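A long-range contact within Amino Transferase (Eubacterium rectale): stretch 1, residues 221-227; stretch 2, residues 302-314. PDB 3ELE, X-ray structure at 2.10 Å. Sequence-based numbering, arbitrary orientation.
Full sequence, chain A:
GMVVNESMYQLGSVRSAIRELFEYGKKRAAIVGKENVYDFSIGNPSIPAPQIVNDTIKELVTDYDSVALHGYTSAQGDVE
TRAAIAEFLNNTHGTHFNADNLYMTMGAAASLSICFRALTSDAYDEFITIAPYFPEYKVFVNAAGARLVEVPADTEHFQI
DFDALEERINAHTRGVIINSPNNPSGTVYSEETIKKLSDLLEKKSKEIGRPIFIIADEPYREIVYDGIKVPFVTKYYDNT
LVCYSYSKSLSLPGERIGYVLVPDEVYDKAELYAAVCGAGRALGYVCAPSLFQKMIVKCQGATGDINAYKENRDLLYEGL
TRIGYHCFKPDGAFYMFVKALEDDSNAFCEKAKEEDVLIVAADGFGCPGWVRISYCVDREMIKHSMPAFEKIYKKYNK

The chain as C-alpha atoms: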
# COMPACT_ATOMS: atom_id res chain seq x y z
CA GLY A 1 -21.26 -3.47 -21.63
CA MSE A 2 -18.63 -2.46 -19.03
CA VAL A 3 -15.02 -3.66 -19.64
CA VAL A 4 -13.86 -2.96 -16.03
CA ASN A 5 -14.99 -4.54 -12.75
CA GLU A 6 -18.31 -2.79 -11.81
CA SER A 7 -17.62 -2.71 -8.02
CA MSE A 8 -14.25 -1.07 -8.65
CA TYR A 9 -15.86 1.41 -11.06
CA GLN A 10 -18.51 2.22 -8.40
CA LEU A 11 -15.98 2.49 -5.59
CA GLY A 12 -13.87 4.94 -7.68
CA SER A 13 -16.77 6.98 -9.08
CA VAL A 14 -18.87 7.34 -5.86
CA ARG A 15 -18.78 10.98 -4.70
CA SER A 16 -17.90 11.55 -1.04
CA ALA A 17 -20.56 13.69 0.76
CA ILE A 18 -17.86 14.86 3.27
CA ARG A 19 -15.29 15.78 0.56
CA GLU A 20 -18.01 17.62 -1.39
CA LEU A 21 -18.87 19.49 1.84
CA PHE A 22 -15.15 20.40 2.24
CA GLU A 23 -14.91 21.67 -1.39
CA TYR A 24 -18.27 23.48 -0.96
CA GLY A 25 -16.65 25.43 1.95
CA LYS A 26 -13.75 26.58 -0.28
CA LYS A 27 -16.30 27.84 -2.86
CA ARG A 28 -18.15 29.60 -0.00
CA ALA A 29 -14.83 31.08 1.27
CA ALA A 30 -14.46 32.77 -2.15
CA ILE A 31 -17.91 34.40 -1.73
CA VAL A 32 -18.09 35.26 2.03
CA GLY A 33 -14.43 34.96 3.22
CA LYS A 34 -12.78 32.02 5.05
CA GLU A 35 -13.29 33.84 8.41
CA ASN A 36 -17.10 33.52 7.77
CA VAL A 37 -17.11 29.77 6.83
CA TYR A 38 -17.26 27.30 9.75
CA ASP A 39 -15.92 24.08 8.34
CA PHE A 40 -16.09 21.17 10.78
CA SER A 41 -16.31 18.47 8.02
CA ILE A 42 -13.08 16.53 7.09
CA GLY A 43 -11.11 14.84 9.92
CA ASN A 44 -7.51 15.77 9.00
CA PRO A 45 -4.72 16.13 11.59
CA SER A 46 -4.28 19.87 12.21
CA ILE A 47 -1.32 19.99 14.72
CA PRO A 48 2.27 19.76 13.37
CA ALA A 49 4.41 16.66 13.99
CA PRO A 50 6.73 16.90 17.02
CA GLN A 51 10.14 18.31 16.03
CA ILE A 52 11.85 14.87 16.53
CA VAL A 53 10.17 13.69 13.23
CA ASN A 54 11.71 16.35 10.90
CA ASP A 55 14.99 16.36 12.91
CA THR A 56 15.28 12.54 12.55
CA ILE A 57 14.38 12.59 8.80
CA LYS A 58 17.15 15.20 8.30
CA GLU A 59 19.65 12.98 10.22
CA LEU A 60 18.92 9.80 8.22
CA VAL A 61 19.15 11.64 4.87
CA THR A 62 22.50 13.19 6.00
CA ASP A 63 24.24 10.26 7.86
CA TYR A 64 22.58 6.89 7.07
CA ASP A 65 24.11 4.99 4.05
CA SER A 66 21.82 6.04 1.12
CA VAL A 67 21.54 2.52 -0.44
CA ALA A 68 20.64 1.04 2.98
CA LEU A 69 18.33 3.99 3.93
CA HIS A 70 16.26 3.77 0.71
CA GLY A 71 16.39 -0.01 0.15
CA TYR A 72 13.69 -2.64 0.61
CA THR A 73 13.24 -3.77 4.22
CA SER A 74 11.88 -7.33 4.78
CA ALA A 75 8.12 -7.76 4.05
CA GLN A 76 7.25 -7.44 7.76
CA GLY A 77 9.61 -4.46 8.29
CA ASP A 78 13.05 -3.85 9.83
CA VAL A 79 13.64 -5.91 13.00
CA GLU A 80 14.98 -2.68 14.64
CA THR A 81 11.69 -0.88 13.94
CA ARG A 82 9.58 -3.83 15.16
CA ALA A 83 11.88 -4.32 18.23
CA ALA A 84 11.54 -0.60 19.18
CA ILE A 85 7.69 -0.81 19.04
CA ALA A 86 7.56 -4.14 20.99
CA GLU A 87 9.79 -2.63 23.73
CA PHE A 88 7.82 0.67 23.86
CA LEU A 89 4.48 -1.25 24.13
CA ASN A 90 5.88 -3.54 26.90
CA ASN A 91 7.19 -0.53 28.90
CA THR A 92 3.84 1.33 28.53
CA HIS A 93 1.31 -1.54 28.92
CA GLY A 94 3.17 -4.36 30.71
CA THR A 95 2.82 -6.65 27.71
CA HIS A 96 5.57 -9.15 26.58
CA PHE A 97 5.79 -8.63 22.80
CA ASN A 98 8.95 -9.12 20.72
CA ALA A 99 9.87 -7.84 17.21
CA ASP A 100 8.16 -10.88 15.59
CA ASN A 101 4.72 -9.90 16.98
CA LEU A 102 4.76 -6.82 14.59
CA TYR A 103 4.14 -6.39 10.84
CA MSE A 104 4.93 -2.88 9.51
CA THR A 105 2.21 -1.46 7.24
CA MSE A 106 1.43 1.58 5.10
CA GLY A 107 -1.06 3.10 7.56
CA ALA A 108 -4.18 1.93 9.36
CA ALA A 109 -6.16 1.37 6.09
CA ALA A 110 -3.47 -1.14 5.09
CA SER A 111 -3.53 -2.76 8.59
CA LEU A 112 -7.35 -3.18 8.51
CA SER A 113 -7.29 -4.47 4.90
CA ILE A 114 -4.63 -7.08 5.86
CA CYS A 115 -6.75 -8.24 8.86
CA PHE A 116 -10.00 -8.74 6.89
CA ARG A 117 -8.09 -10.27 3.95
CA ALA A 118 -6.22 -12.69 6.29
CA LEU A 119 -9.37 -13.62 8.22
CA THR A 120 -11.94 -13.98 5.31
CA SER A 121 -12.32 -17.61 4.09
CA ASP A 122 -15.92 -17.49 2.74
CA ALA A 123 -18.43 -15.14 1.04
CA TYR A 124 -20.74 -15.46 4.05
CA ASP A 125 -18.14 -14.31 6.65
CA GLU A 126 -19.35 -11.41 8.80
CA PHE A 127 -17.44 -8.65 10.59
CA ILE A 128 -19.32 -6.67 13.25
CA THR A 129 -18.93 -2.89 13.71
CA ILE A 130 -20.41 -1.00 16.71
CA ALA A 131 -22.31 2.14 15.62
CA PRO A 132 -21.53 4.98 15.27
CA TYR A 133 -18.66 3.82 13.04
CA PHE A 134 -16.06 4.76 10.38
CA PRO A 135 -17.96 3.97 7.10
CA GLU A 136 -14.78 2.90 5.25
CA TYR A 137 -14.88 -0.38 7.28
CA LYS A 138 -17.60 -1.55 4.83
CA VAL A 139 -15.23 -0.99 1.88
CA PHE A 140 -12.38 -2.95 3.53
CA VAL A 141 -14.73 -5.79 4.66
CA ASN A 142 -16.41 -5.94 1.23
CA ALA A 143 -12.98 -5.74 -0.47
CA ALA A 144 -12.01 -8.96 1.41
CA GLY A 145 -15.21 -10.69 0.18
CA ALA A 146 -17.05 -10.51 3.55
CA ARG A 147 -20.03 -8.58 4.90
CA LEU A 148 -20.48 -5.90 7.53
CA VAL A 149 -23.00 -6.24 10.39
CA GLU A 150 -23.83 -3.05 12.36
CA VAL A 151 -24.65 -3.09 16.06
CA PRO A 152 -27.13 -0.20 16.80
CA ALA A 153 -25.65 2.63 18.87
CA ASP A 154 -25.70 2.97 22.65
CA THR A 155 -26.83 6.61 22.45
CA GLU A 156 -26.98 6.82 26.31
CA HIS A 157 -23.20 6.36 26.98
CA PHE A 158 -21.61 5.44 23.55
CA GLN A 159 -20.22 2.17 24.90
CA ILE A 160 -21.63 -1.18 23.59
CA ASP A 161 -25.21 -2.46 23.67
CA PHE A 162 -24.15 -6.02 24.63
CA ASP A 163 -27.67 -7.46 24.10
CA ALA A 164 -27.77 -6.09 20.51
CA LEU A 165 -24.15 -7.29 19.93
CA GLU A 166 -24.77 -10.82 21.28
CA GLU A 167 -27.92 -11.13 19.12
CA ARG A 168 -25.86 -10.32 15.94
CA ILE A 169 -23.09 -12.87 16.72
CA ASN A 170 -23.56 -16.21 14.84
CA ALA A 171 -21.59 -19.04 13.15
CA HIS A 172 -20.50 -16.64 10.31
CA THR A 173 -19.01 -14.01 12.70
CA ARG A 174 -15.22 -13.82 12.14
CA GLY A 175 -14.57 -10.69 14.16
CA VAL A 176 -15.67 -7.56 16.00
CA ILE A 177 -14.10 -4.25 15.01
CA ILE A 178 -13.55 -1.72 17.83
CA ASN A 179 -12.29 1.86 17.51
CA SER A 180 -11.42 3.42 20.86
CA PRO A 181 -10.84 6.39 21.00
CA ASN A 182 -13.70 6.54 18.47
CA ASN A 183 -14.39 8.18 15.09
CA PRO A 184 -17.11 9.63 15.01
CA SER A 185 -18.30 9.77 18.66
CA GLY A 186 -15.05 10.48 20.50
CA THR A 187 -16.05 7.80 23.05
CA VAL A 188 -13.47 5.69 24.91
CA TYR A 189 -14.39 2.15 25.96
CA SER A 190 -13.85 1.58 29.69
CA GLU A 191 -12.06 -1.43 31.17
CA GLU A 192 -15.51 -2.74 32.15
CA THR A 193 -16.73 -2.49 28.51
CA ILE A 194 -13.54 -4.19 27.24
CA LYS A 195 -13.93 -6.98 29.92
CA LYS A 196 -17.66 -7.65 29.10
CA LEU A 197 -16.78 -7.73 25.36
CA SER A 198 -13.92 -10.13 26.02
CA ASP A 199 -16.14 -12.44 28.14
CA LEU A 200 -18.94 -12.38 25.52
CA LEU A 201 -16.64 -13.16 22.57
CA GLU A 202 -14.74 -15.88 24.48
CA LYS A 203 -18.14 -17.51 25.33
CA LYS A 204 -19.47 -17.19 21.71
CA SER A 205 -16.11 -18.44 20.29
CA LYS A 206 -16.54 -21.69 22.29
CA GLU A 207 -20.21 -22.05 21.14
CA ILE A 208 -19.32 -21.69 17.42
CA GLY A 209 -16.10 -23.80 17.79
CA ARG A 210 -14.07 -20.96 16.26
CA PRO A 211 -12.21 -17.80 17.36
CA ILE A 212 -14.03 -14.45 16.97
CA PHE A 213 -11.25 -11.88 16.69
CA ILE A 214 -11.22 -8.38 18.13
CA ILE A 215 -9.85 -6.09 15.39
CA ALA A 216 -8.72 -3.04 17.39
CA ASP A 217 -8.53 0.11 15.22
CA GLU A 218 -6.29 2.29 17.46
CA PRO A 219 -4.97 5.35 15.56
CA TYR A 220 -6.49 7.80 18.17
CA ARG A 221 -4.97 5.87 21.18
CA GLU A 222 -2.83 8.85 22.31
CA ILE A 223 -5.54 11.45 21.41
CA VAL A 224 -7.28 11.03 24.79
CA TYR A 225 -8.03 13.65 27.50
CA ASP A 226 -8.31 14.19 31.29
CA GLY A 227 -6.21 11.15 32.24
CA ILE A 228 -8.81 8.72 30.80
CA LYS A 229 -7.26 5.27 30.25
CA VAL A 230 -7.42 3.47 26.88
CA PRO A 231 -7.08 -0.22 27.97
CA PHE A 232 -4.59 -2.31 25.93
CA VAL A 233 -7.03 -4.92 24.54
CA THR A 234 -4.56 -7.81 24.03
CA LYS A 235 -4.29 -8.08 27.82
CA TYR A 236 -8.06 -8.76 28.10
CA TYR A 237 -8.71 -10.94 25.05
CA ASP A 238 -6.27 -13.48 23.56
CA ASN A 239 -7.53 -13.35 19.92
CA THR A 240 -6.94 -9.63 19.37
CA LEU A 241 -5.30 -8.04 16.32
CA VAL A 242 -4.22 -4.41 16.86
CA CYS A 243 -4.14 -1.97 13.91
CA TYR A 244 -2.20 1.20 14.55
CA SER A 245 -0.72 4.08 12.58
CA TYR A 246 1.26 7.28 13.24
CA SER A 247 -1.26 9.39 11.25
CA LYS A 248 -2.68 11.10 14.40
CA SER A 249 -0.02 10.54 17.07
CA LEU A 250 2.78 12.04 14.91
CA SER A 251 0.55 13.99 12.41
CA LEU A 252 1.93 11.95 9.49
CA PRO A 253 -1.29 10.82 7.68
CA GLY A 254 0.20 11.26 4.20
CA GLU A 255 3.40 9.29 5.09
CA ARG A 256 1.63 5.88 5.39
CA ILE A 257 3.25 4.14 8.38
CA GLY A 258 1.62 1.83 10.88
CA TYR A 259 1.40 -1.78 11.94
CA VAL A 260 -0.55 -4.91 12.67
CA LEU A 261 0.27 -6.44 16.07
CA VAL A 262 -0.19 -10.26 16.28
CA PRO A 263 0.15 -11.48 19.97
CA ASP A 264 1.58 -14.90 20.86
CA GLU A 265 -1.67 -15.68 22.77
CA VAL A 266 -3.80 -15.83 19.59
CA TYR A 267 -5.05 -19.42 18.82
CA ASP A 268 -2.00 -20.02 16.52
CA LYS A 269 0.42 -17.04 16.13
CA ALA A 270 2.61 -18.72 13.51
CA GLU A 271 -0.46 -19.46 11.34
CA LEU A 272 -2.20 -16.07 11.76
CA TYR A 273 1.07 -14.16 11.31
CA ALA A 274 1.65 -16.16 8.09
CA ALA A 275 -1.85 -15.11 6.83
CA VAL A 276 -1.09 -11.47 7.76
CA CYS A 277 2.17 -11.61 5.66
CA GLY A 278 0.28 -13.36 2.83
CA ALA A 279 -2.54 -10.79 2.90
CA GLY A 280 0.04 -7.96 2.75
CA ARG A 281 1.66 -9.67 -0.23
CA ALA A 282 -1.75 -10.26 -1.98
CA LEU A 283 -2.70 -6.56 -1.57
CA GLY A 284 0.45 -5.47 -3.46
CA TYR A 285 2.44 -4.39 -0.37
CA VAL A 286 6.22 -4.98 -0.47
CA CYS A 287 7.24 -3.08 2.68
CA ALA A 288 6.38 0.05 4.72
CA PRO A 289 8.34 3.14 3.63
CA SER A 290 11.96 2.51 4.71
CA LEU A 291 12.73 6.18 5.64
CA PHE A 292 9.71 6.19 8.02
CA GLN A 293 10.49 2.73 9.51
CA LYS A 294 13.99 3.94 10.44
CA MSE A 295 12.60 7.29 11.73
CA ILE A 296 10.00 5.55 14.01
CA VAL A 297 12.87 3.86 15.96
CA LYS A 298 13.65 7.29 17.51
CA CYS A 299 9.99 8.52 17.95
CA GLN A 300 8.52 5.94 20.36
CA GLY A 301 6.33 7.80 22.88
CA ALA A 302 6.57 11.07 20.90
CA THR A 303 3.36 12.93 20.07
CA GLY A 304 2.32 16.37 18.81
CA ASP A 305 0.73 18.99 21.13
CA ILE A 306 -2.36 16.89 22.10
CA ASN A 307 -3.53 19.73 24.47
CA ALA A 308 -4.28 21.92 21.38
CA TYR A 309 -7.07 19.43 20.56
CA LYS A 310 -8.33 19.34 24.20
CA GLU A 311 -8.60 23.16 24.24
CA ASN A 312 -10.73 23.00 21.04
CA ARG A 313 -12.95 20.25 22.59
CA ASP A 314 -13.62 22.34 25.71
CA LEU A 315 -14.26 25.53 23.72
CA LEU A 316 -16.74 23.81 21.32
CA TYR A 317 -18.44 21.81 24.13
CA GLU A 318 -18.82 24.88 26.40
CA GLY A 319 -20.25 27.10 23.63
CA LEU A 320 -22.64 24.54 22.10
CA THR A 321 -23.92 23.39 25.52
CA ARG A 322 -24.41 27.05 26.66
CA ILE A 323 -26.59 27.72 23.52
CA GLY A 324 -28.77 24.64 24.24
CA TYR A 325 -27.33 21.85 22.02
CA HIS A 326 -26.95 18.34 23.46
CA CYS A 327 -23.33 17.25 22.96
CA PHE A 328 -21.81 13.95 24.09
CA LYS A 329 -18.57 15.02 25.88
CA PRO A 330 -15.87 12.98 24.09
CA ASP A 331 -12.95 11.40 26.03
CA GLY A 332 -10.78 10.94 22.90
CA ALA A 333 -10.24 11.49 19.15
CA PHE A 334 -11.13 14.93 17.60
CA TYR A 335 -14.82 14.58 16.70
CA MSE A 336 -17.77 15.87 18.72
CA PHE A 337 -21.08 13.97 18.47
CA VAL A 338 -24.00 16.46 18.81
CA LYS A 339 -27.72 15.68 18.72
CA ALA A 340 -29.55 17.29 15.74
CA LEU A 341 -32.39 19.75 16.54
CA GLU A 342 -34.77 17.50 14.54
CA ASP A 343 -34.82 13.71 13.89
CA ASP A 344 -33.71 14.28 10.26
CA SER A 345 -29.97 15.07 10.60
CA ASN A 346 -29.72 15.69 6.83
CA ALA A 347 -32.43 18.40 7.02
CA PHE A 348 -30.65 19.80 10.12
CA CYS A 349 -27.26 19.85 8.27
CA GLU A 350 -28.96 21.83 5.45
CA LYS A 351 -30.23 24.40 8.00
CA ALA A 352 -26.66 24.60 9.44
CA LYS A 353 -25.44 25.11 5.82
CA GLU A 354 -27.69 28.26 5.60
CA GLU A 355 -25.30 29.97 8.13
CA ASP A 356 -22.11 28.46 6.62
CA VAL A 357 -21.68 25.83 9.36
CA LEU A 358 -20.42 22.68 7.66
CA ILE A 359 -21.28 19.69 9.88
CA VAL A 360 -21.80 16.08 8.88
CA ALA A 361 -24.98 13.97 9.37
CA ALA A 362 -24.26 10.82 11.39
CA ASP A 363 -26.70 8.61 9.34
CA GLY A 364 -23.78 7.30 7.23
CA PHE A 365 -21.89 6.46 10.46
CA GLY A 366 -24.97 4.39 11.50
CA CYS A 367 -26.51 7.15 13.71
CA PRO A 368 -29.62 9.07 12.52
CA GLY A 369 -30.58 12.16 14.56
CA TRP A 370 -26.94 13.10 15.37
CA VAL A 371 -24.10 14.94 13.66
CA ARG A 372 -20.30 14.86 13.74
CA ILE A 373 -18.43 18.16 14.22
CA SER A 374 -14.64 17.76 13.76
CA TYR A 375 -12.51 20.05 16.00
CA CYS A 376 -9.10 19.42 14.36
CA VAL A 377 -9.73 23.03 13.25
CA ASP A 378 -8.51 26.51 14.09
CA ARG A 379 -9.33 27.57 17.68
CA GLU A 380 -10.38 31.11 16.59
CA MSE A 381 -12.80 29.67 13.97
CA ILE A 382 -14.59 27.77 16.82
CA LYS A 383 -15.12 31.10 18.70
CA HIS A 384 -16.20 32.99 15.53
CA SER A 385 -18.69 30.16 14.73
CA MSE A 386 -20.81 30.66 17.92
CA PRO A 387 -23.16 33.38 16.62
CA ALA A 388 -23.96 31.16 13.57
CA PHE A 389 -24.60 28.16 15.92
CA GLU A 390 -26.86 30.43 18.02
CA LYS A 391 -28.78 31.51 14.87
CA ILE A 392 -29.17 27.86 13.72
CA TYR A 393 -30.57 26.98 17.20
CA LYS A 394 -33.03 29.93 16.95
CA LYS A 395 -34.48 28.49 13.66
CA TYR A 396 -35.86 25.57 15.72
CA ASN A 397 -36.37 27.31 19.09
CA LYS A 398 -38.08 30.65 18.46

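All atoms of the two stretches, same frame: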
# COMPACT_ATOMS: atom_id res chain seq x y z
N ARG A 221 -5.39 6.33 19.84
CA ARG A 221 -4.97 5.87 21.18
C ARG A 221 -4.39 6.97 22.06
O ARG A 221 -4.81 7.08 23.21
CB ARG A 221 -3.99 4.67 21.08
CG ARG A 221 -3.31 4.29 22.44
CD ARG A 221 -2.62 2.95 22.40
NE ARG A 221 -3.59 1.88 22.60
CZ ARG A 221 -4.07 1.51 23.79
NH1 ARG A 221 -3.75 2.13 24.92
NH2 ARG A 221 -4.94 0.53 23.84
N GLU A 222 -3.47 7.78 21.53
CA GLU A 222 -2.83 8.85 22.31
C GLU A 222 -3.63 10.17 22.31
O GLU A 222 -3.28 11.06 23.08
CB GLU A 222 -1.39 9.11 21.88
CG GLU A 222 -0.44 7.92 22.07
CD GLU A 222 -0.60 6.83 21.04
OE1 GLU A 222 -0.99 7.15 19.88
OE2 GLU A 222 -0.36 5.65 21.39
N ILE A 223 -4.66 10.29 21.46
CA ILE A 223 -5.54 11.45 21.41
C ILE A 223 -6.68 11.15 22.39
O ILE A 223 -7.78 10.78 22.01
CB ILE A 223 -6.05 11.80 19.97
CG1 ILE A 223 -4.84 11.95 19.02
CG2 ILE A 223 -6.95 13.06 20.00
CD1 ILE A 223 -5.06 12.88 17.83
N VAL A 224 -6.35 11.29 23.67
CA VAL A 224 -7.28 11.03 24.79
C VAL A 224 -7.02 12.12 25.84
O VAL A 224 -5.88 12.58 25.98
CB VAL A 224 -7.16 9.57 25.33
CG1 VAL A 224 -5.75 9.27 25.85
CG2 VAL A 224 -8.23 9.29 26.41
N TYR A 225 -8.07 12.50 26.58
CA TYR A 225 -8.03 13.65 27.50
C TYR A 225 -8.37 13.31 28.93
O TYR A 225 -8.99 12.28 29.20
CB TYR A 225 -9.03 14.72 27.01
CG TYR A 225 -9.02 14.94 25.51
CD1 TYR A 225 -7.89 15.47 24.88
CD2 TYR A 225 -10.13 14.58 24.71
CE1 TYR A 225 -7.86 15.67 23.49
CE2 TYR A 225 -10.11 14.79 23.32
CZ TYR A 225 -8.97 15.34 22.71
OH TYR A 225 -8.91 15.52 21.34
N ASP A 226 -7.99 14.22 29.83
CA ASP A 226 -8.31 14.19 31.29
C ASP A 226 -7.84 12.94 32.05
O ASP A 226 -8.48 12.51 33.02
CB ASP A 226 -9.83 14.37 31.52
CG ASP A 226 -10.41 15.63 30.87
OD1 ASP A 226 -9.68 16.64 30.74
OD2 ASP A 226 -11.61 15.58 30.52
N GLY A 227 -6.72 12.36 31.61
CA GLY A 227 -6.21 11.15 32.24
C GLY A 227 -7.05 9.89 32.05
O GLY A 227 -6.88 8.94 32.80
N ALA A 302 6.71 9.71 21.39
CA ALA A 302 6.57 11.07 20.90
C ALA A 302 5.19 11.32 20.31
O ALA A 302 4.61 10.45 19.63
CB ALA A 302 7.63 11.40 19.86
N THR A 303 4.64 12.49 20.62
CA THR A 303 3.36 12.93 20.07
C THR A 303 3.41 14.43 19.83
O THR A 303 4.25 15.14 20.41
CB THR A 303 2.16 12.64 21.02
OG1 THR A 303 2.36 13.30 22.27
CG2 THR A 303 1.97 11.14 21.27
N GLY A 304 2.49 14.92 19.00
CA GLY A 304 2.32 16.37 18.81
C GLY A 304 1.67 16.98 20.06
O GLY A 304 1.45 16.28 21.05
N ASP A 305 1.38 18.28 20.01
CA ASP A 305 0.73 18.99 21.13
C ASP A 305 -0.76 18.58 21.23
O ASP A 305 -1.66 19.29 20.73
CB ASP A 305 0.89 20.52 20.97
CG ASP A 305 0.40 21.32 22.19
OD1 ASP A 305 0.09 20.74 23.26
OD2 ASP A 305 0.37 22.56 22.08
N ILE A 306 -1.00 17.46 21.92
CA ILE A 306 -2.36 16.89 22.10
C ILE A 306 -3.30 17.86 22.86
O ILE A 306 -4.51 17.84 22.65
CB ILE A 306 -2.33 15.48 22.83
CG1 ILE A 306 -1.44 14.46 22.09
CG2 ILE A 306 -3.77 14.87 22.99
CD1 ILE A 306 -1.82 14.20 20.64
N ASN A 307 -2.73 18.73 23.71
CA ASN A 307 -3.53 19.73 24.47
C ASN A 307 -4.18 20.83 23.58
O ASN A 307 -5.14 21.49 24.00
CB ASN A 307 -2.68 20.36 25.59
CG ASN A 307 -3.52 21.03 26.65
OD1 ASN A 307 -3.69 22.24 26.64
ND2 ASN A 307 -4.10 20.23 27.55
N ALA A 308 -3.65 21.02 22.36
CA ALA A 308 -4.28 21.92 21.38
C ALA A 308 -5.67 21.38 20.99
O ALA A 308 -6.61 22.16 20.82
CB ALA A 308 -3.41 22.05 20.13
N TYR A 309 -5.79 20.06 20.85
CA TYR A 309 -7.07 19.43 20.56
C TYR A 309 -8.05 19.47 21.74
O TYR A 309 -9.27 19.61 21.53
CB TYR A 309 -6.89 17.96 20.13
CG TYR A 309 -6.18 17.69 18.80
CD1 TYR A 309 -6.52 18.39 17.64
CD2 TYR A 309 -5.26 16.63 18.68
CE1 TYR A 309 -5.92 18.10 16.41
CE2 TYR A 309 -4.66 16.31 17.44
CZ TYR A 309 -4.99 17.05 16.31
OH TYR A 309 -4.42 16.77 15.09
N LYS A 310 -7.52 19.29 22.96
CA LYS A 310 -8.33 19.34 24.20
C LYS A 310 -8.95 20.72 24.36
O LYS A 310 -10.12 20.83 24.67
CB LYS A 310 -7.51 19.03 25.45
CG LYS A 310 -8.31 18.92 26.78
CD LYS A 310 -7.42 19.28 27.96
CE LYS A 310 -8.08 19.03 29.31
NZ LYS A 310 -9.38 19.77 29.56
N GLU A 311 -8.14 21.76 24.16
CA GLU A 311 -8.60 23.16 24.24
C GLU A 311 -9.75 23.43 23.27
O GLU A 311 -10.73 24.07 23.64
CB GLU A 311 -7.46 24.15 24.05
CG GLU A 311 -6.54 24.24 25.26
CD GLU A 311 -5.47 25.34 25.15
OE1 GLU A 311 -5.28 25.93 24.05
OE2 GLU A 311 -4.82 25.62 26.19
N ASN A 312 -9.64 22.90 22.04
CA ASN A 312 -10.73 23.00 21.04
C ASN A 312 -11.99 22.25 21.49
O ASN A 312 -13.08 22.78 21.32
CB ASN A 312 -10.29 22.52 19.64
CG ASN A 312 -9.39 23.53 18.90
OD1 ASN A 312 -9.05 24.60 19.41
ND2 ASN A 312 -9.00 23.18 17.69
N ARG A 313 -11.82 21.04 22.06
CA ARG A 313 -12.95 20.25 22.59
C ARG A 313 -13.73 21.05 23.61
O ARG A 313 -14.93 21.20 23.48
CB ARG A 313 -12.50 18.94 23.26
CG ARG A 313 -13.66 18.01 23.70
CD ARG A 313 -13.24 16.98 24.76
NE ARG A 313 -12.67 17.62 25.94
CZ ARG A 313 -12.27 17.00 27.06
NH1 ARG A 313 -12.40 15.69 27.21
NH2 ARG A 313 -11.76 17.70 28.06
N ASP A 314 -13.03 21.57 24.61
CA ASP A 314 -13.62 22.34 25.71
C ASP A 314 -14.32 23.62 25.23
O ASP A 314 -15.39 23.96 25.71
CB ASP A 314 -12.55 22.68 26.76
CG ASP A 314 -11.98 21.45 27.45
OD1 ASP A 314 -12.58 20.39 27.34
OD2 ASP A 314 -10.93 21.54 28.12

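The centre of the contact is an apolar cluster in which Ile 223 and Tyr 225 of the first stretch meet Ile 306 and Tyr 309 of the second. The CA-to-CB bond of Ile 223 points sideways, yet its m,t rotamer carries the end of the side chain inward, so that CD1 of Ile 223 lies 3.5 Å from CE2 of Tyr 309 and CG1 of Ile 223 lies 4.1 Å from CD1 of Ile 306. Tyr 225, which loses more area to the contact than any other residue, points toward the second stretch. CB of Tyr 309 lies at the edge of its ring, 3.4 Å from OH of Tyr 225; CE1 of Tyr 225 is also 4.2 Å from CG2 of Ile 306. The hydroxyl of Tyr 225 is hydrogen-bonded elsewhere in the structure.

The backbone of the first stretch has no regular secondary structure, and it follows the second stretch from the loop before the helix onto the helix itself. CA of Ile 223 lies 6.3 Å from CA of Ile 306, and CA of Tyr 225 lies 6.6 Å from CA of Lys 310. No backbone hydrogen bond joins the two stretches; side chains fill the space between them. At the loop end, CB of Glu 222 rests 4.0 Å from CG2 of Thr 303, an aliphatic touch.

Toward the other end, the aliphatic base of Lys 310 extends the packing around Tyr 225, with CB of Lys 310 3.6 Å from CD1 of Tyr 225. Arg 313 adds its guanidinium, one face of which covers CB of Tyr 225, at 3.5 Å from NH1 of Arg 313.

The polar edge is built around Asp 226. Its carboxylate reaches two basic side chains about one helical turn apart: OD1 of Asp 226 forms a salt bridge with NZ of Lys 310 at 3.4 Å, and OD2 of Asp 226 forms another with NH2 of Arg 313 at 3.3 Å. NH2 of Arg 313 donates a hydrogen bond to OD2 of Asp 226 in the latter pair, and NH1 of Arg 313 adds a weak one to the same OD2 at 3.4 Å. Asp 314 supplies a second acid within the helix, accepting from NZ of Lys 310 through OD2 of Asp 314 at 2.8 Å and from NH2 of Arg 313 through OD1 of Asp 314 at 2.9 Å.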